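Local structure of ribonucleoside-diphosphate reductase (Sulfolobus acidocaldarius DSM 639, 6QRZ) at residues Gly194-Ile207 against Phe277-Leu291. The protein is an R2-like ligand-binding oxidase of the ferritin-like superfamily with a mixed manganese/iron cofactor, related in fold to the small subunit of ribonucleotide reductase. Sequence-based numbering, arbitrary orientation.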
loop_
_atom_site.group_PDB
_atom_site.type_symbol
_atom_site.label_atom_id
_atom_site.label_comp_id
_atom_site.label_asym_id
_atom_site.label_seq_id
_atom_site.Cartn_x
_atom_site.Cartn_y
_atom_site.Cartn_z
ATOM N N GLY A 194 -1.394 7.178 -18.118
ATOM C CA GLY A 194 -0.463 7.433 -19.197
ATOM C C GLY A 194 -0.892 8.551 -20.124
ATOM O O GLY A 194 -0.049 9.202 -20.748
ATOM N N VAL A 195 -2.199 8.786 -20.224
ATOM C CA VAL A 195 -2.756 9.802 -21.114
ATOM C C VAL A 195 -3.392 10.943 -20.324
ATOM O O VAL A 195 -3.017 12.105 -20.486
ATOM C CB VAL A 195 -3.764 9.179 -22.106
ATOM C CG1 VAL A 195 -4.392 10.262 -22.968
ATOM C CG2 VAL A 195 -3.083 8.130 -22.969
ATOM N N ALA A 196 -4.363 10.629 -19.464
ATOM C CA ALA A 196 -5.082 11.676 -18.746
ATOM C C ALA A 196 -4.191 12.354 -17.713
ATOM O O ALA A 196 -4.083 13.586 -17.686
ATOM C CB ALA A 196 -6.332 11.096 -18.084
ATOM N N ALA A 197 -3.546 11.566 -16.849
ATOM C CA ALA A 197 -2.702 12.150 -15.811
ATOM C C ALA A 197 -1.498 12.871 -16.402
ATOM O O ALA A 197 -1.054 13.886 -15.854
ATOM C CB ALA A 197 -2.242 11.072 -14.830
ATOM N N GLU A 198 -0.960 12.370 -17.515
ATOM C CA GLU A 198 0.193 13.016 -18.130
ATOM C C GLU A 198 -0.196 14.309 -18.838
ATOM O O GLU A 198 0.605 15.249 -18.892
ATOM C CB GLU A 198 0.876 12.053 -19.103
ATOM C CG GLU A 198 2.163 12.587 -19.715
ATOM C CD GLU A 198 3.261 12.789 -18.688
ATOM O OE1 GLU A 198 3.267 12.068 -17.668
ATOM O OE2 GLU A 198 4.118 13.673 -18.903
ATOM N N SER A 199 -1.414 14.376 -19.385
ATOM C CA SER A 199 -1.865 15.610 -20.021
ATOM C C SER A 199 -1.967 16.743 -19.008
ATOM O O SER A 199 -1.587 17.883 -19.298
ATOM C CB SER A 199 -3.210 15.386 -20.714
ATOM O OG SER A 199 -3.095 14.433 -21.755
ATOM N N GLY A 200 -2.477 16.446 -17.810
ATOM C CA GLY A 200 -2.513 17.450 -16.762
ATOM C C GLY A 200 -1.135 17.871 -16.299
ATOM O O GLY A 200 -0.948 19.002 -15.842
ATOM N N TYR A 201 -0.152 16.973 -16.406
ATOM C CA TYR A 201 1.219 17.340 -16.071
ATOM C C TYR A 201 1.803 18.279 -17.118
ATOM O O TYR A 201 2.486 19.252 -16.776
ATOM C CB TYR A 201 2.083 16.088 -15.928
ATOM C CG TYR A 201 1.615 15.138 -14.847
ATOM C CD1 TYR A 201 0.843 15.591 -13.786
ATOM C CD2 TYR A 201 1.945 13.791 -14.889
ATOM C CE1 TYR A 201 0.409 14.730 -12.799
ATOM C CE2 TYR A 201 1.516 12.922 -13.905
ATOM C CZ TYR A 201 0.749 13.398 -12.863
ATOM O OH TYR A 201 0.317 12.539 -11.878
ATOM N N LYS A 202 1.547 18.002 -18.399
ATOM C CA LYS A 202 1.936 18.943 -19.443
ATOM C C LYS A 202 1.160 20.247 -19.320
ATOM O O LYS A 202 1.704 21.320 -19.604
ATOM C CB LYS A 202 1.722 18.320 -20.823
ATOM C CG LYS A 202 2.455 17.003 -21.028
ATOM C CD LYS A 202 3.966 17.183 -20.968
ATOM C CE LYS A 202 4.479 17.999 -22.145
ATOM N NZ LYS A 202 5.967 18.075 -22.160
ATOM N N THR A 203 -0.107 20.175 -18.904
ATOM C CA THR A 203 -0.845 21.391 -18.580
ATOM C C THR A 203 -0.210 22.108 -17.397
ATOM O O THR A 203 -0.090 23.339 -17.398
ATOM C CB THR A 203 -2.309 21.058 -18.286
ATOM O OG1 THR A 203 -2.897 20.423 -19.427
ATOM C CG2 THR A 203 -3.089 22.323 -17.959
ATOM N N PHE A 204 0.214 21.352 -16.380
ATOM C CA PHE A 204 0.969 21.946 -15.283
ATOM C C PHE A 204 2.328 22.458 -15.748
ATOM O O PHE A 204 2.890 23.369 -15.130
ATOM C CB PHE A 204 1.150 20.932 -14.154
ATOM C CG PHE A 204 -0.072 20.741 -13.301
ATOM C CD1 PHE A 204 -0.991 21.764 -13.138
ATOM C CD2 PHE A 204 -0.301 19.534 -12.660
ATOM C CE1 PHE A 204 -2.116 21.585 -12.351
ATOM C CE2 PHE A 204 -1.422 19.350 -11.874
ATOM C CZ PHE A 204 -2.332 20.376 -11.719
ATOM N N LYS A 205 2.869 21.886 -16.826
ATOM C CA LYS A 205 4.175 22.313 -17.319
ATOM C C LYS A 205 4.121 23.725 -17.891
ATOM O O LYS A 205 5.047 24.520 -17.689
ATOM C CB LYS A 205 4.681 21.322 -18.369
ATOM C CG LYS A 205 6.000 21.705 -19.017
ATOM C CD LYS A 205 6.403 20.690 -20.074
ATOM C CE LYS A 205 7.727 21.060 -20.724
ATOM N NZ LYS A 205 8.852 21.066 -19.747
ATOM N N HIS A 206 3.044 24.059 -18.604
ATOM C CA HIS A 206 2.902 25.380 -19.205
ATOM C C HIS A 206 2.356 26.419 -18.235
ATOM O O HIS A 206 2.447 27.618 -18.524
ATOM C CB HIS A 206 2.001 25.301 -20.442
ATOM C CG HIS A 206 2.519 24.385 -21.507
ATOM N ND1 HIS A 206 3.638 24.674 -22.257
ATOM C CD2 HIS A 206 2.069 23.187 -21.949
ATOM C CE1 HIS A 206 3.858 23.692 -23.113
ATOM N NE2 HIS A 206 2.921 22.776 -22.945
ATOM N N ILE A 207 1.796 26.000 -17.104
ATOM C CA ILE A 207 1.281 26.944 -16.118
ATOM C C ILE A 207 2.377 27.403 -15.166
ATOM O O ILE A 207 2.458 28.587 -14.828
ATOM C CB ILE A 207 0.097 26.315 -15.355
ATOM C CG1 ILE A 207 -1.115 26.163 -16.278
ATOM C CG2 ILE A 207 -0.262 27.143 -14.125
ATOM C CD1 ILE A 207 -2.318 25.531 -15.607
ATOM N N PHE A 277 -3.925 30.869 -18.885
ATOM C CA PHE A 277 -2.506 30.519 -18.787
ATOM C C PHE A 277 -1.846 30.407 -20.160
ATOM O O PHE A 277 -0.837 29.717 -20.317
ATOM C CB PHE A 277 -2.302 29.223 -17.996
ATOM C CG PHE A 277 -2.796 29.290 -16.578
ATOM C CD1 PHE A 277 -2.040 29.911 -15.598
ATOM C CD2 PHE A 277 -4.007 28.720 -16.222
ATOM C CE1 PHE A 277 -2.486 29.974 -14.290
ATOM C CE2 PHE A 277 -4.461 28.777 -14.911
ATOM C CZ PHE A 277 -3.697 29.405 -13.945
ATOM N N GLY A 278 -2.403 31.087 -21.160
ATOM C CA GLY A 278 -1.877 30.996 -22.510
ATOM C C GLY A 278 -2.008 29.626 -23.137
ATOM O O GLY A 278 -1.184 29.254 -23.979
ATOM N N LEU A 279 -3.022 28.861 -22.744
ATOM C CA LEU A 279 -3.222 27.515 -23.259
ATOM C C LEU A 279 -4.151 27.537 -24.465
ATOM O O LEU A 279 -5.155 28.255 -24.482
ATOM C CB LEU A 279 -3.799 26.604 -22.175
ATOM C CG LEU A 279 -2.891 26.308 -20.979
ATOM C CD1 LEU A 279 -3.636 25.498 -19.931
ATOM C CD2 LEU A 279 -1.635 25.580 -21.431
ATOM N N THR A 280 -3.805 26.739 -25.474
ATOM C CA THR A 280 -4.608 26.600 -26.681
ATOM C C THR A 280 -5.432 25.326 -26.605
ATOM O O THR A 280 -4.877 24.259 -26.302
ATOM C CB THR A 280 -3.714 26.565 -27.919
ATOM O OG1 THR A 280 -2.927 27.762 -27.975
ATOM C CG2 THR A 280 -4.550 26.456 -29.185
ATOM N N PRO A 281 -6.743 25.386 -26.857
ATOM C CA PRO A 281 -7.550 24.156 -26.793
ATOM C C PRO A 281 -7.155 23.119 -27.828
ATOM O O PRO A 281 -7.383 21.923 -27.611
ATOM C CB PRO A 281 -8.982 24.664 -27.015
ATOM C CG PRO A 281 -8.817 25.962 -27.735
ATOM C CD PRO A 281 -7.557 26.567 -27.191
ATOM N N ASP A 282 -6.567 23.538 -28.949
ATOM C CA ASP A 282 -6.094 22.596 -29.955
ATOM C C ASP A 282 -4.740 21.989 -29.609
ATOM O O ASP A 282 -4.299 21.067 -30.302
ATOM C CB ASP A 282 -6.013 23.280 -31.322
ATOM C CG ASP A 282 -7.371 23.722 -31.835
ATOM O OD1 ASP A 282 -8.376 23.054 -31.512
ATOM O OD2 ASP A 282 -7.432 24.736 -32.561
ATOM N N PHE A 283 -4.076 22.478 -28.561
ATOM C CA PHE A 283 -2.771 21.959 -28.167
ATOM C C PHE A 283 -2.877 20.870 -27.107
ATOM O O PHE A 283 -2.194 19.844 -27.205
ATOM C CB PHE A 283 -1.884 23.101 -27.663
ATOM C CG PHE A 283 -0.531 22.655 -27.187
ATOM C CD1 PHE A 283 0.465 22.332 -28.095
ATOM C CD2 PHE A 283 -0.254 22.562 -25.833
ATOM C CE1 PHE A 283 1.711 21.920 -27.660
ATOM C CE2 PHE A 283 0.988 22.153 -25.393
ATOM C CZ PHE A 283 1.973 21.831 -26.307
ATOM N N THR A 284 -3.716 21.074 -26.088
ATOM C CA THR A 284 -3.912 20.040 -25.078
ATOM C C THR A 284 -4.571 18.805 -25.682
ATOM O O THR A 284 -4.228 17.672 -25.323
ATOM C CB THR A 284 -4.747 20.586 -23.918
ATOM O OG1 THR A 284 -4.099 21.738 -23.364
ATOM C CG2 THR A 284 -4.908 19.534 -22.829
ATOM N N ILE A 285 -5.513 19.005 -26.607
ATOM C CA ILE A 285 -6.106 17.876 -27.315
ATOM C C ILE A 285 -5.062 17.181 -28.179
ATOM O O ILE A 285 -5.094 15.954 -28.338
ATOM C CB ILE A 285 -7.316 18.345 -28.148
ATOM C CG1 ILE A 285 -8.404 18.909 -27.233
ATOM C CG2 ILE A 285 -7.873 17.206 -28.990
ATOM C CD1 ILE A 285 -9.619 19.425 -27.975
ATOM N N GLU A 286 -4.114 17.940 -28.733
ATOM C CA GLU A 286 -3.056 17.332 -29.532
ATOM C C GLU A 286 -2.178 16.424 -28.680
ATOM O O GLU A 286 -1.799 15.331 -29.114
ATOM C CB GLU A 286 -2.219 18.418 -30.209
ATOM C CG GLU A 286 -1.270 17.912 -31.293
ATOM C CD GLU A 286 0.036 17.372 -30.738
ATOM O OE1 GLU A 286 0.441 17.803 -29.637
ATOM O OE2 GLU A 286 0.656 16.514 -31.401
ATOM N N ASN A 287 -1.849 16.858 -27.460
ATOM C CA ASN A 287 -1.006 16.041 -26.593
ATOM C C ASN A 287 -1.754 14.819 -26.076
ATOM O O ASN A 287 -1.201 13.714 -26.053
ATOM C CB ASN A 287 -0.477 16.878 -25.427
ATOM C CG ASN A 287 0.644 17.810 -25.840
ATOM O OD1 ASN A 287 1.407 17.513 -26.760
ATOM N ND2 ASN A 287 0.748 18.946 -25.162
ATOM N N ARG A 288 -3.010 14.993 -25.654
ATOM C CA ARG A 288 -3.769 13.851 -25.156
ATOM C C ARG A 288 -4.046 12.842 -26.263
ATOM O O ARG A 288 -4.197 11.647 -25.984
ATOM C CB ARG A 288 -5.076 14.315 -24.507
ATOM C CG ARG A 288 -6.161 14.739 -25.480
ATOM C CD ARG A 288 -7.431 15.142 -24.747
ATOM N NE ARG A 288 -8.499 15.523 -25.667
ATOM C CZ ARG A 288 -9.401 14.678 -26.157
ATOM N NH1 ARG A 288 -9.367 13.397 -25.815
ATOM N NH2 ARG A 288 -10.336 15.113 -26.989
ATOM N N LYS A 289 -4.112 13.295 -27.516
ATOM C CA LYS A 289 -4.150 12.364 -28.636
ATOM C C LYS A 289 -2.757 11.849 -28.972
ATOM O O LYS A 289 -2.615 10.730 -29.477
ATOM C CB LYS A 289 -4.782 13.033 -29.859
ATOM C CG LYS A 289 -5.101 12.078 -31.002
ATOM C CD LYS A 289 -6.159 11.064 -30.598
ATOM C CE LYS A 289 -6.485 10.116 -31.744
ATOM N NZ LYS A 289 -5.305 9.302 -32.151
ATOM N N GLN A 290 -1.724 12.650 -28.695
ATOM C CA GLN A 290 -0.352 12.186 -28.857
ATOM C C GLN A 290 0.010 11.145 -27.806
ATOM O O GLN A 290 0.783 10.222 -28.086
ATOM C CB GLN A 290 0.605 13.375 -28.790
ATOM C CG GLN A 290 2.053 13.059 -29.108
ATOM C CD GLN A 290 2.908 14.312 -29.160
ATOM O OE1 GLN A 290 2.463 15.395 -28.784
ATOM N NE2 GLN A 290 4.138 14.169 -29.636
ATOM N N LEU A 291 -0.537 11.277 -26.595
ATOM C CA LEU A 291 -0.338 10.264 -25.564
ATOM C C LEU A 291 -1.170 9.019 -25.843
ATOM O O LEU A 291 -0.722 7.899 -25.574
ATOM C CB LEU A 291 -0.682 10.841 -24.191
ATOM C CG LEU A 291 0.211 11.986 -23.708
ATOM C CD1 LEU A 291 -0.360 12.621 -22.451
ATOM C CD2 LEU A 291 1.628 11.492 -23.466
#
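Val195 lies alongside Leu291, the two side chains pointing opposite ways, where the wider, pi-type turn of helix 194-207 meets helix 281-291, with Val195 CG2 3.8 Å from Leu291 CB. Leu291 is a knob set into a hole formed by Gly194, Val195, Glu198 and Ser199. Its CD1 methyl rests against Val195 O, Glu198 CB and Ser199 OG; the Glu198 side chain runs roughly perpendicular to that of Leu291, and its carboxylate leads away from helix 281-291. At Ser199, a chi1 of -63° puts OG on the side of the backbone N, from where it bonds back to Val195 O over 2.7 Å; this oxygen also accepts Ser199 N, the two donors approaching from opposite faces of its plane. The same OG also touches Arg288 CB. Thr203 repeats the pattern one turn on, OG1 bonding to Ser199 O at 2.9 Å from above the carbonyl plane, while its CG2 methyl meets Leu279 CD1 at 3.8 Å. The other Leu279 methyl, CD2, touches His206 CB. Beyond it His206 NE2 comes to the edge of the Phe283 ring near CE2, the two ring planes 75° apart. Ile207 ends the series by lying over one face of Phe277, its CG2 3.9 Å from the ring centroid and CG1 above Phe277 CG. No hydrogen bond joins the segments, and the packing is mainly apolar. The axes of segments 194-207 and 281-291 run roughly antiparallel (144°), 8.6 Å apart at closest approach. Helix 281-301 thus flanks helix 192-211 in the ferritin-like bundle, while Tyr201 and Phe204 pack on helix 215-245, and Phe204 and Ile207 also touch helix 76-98.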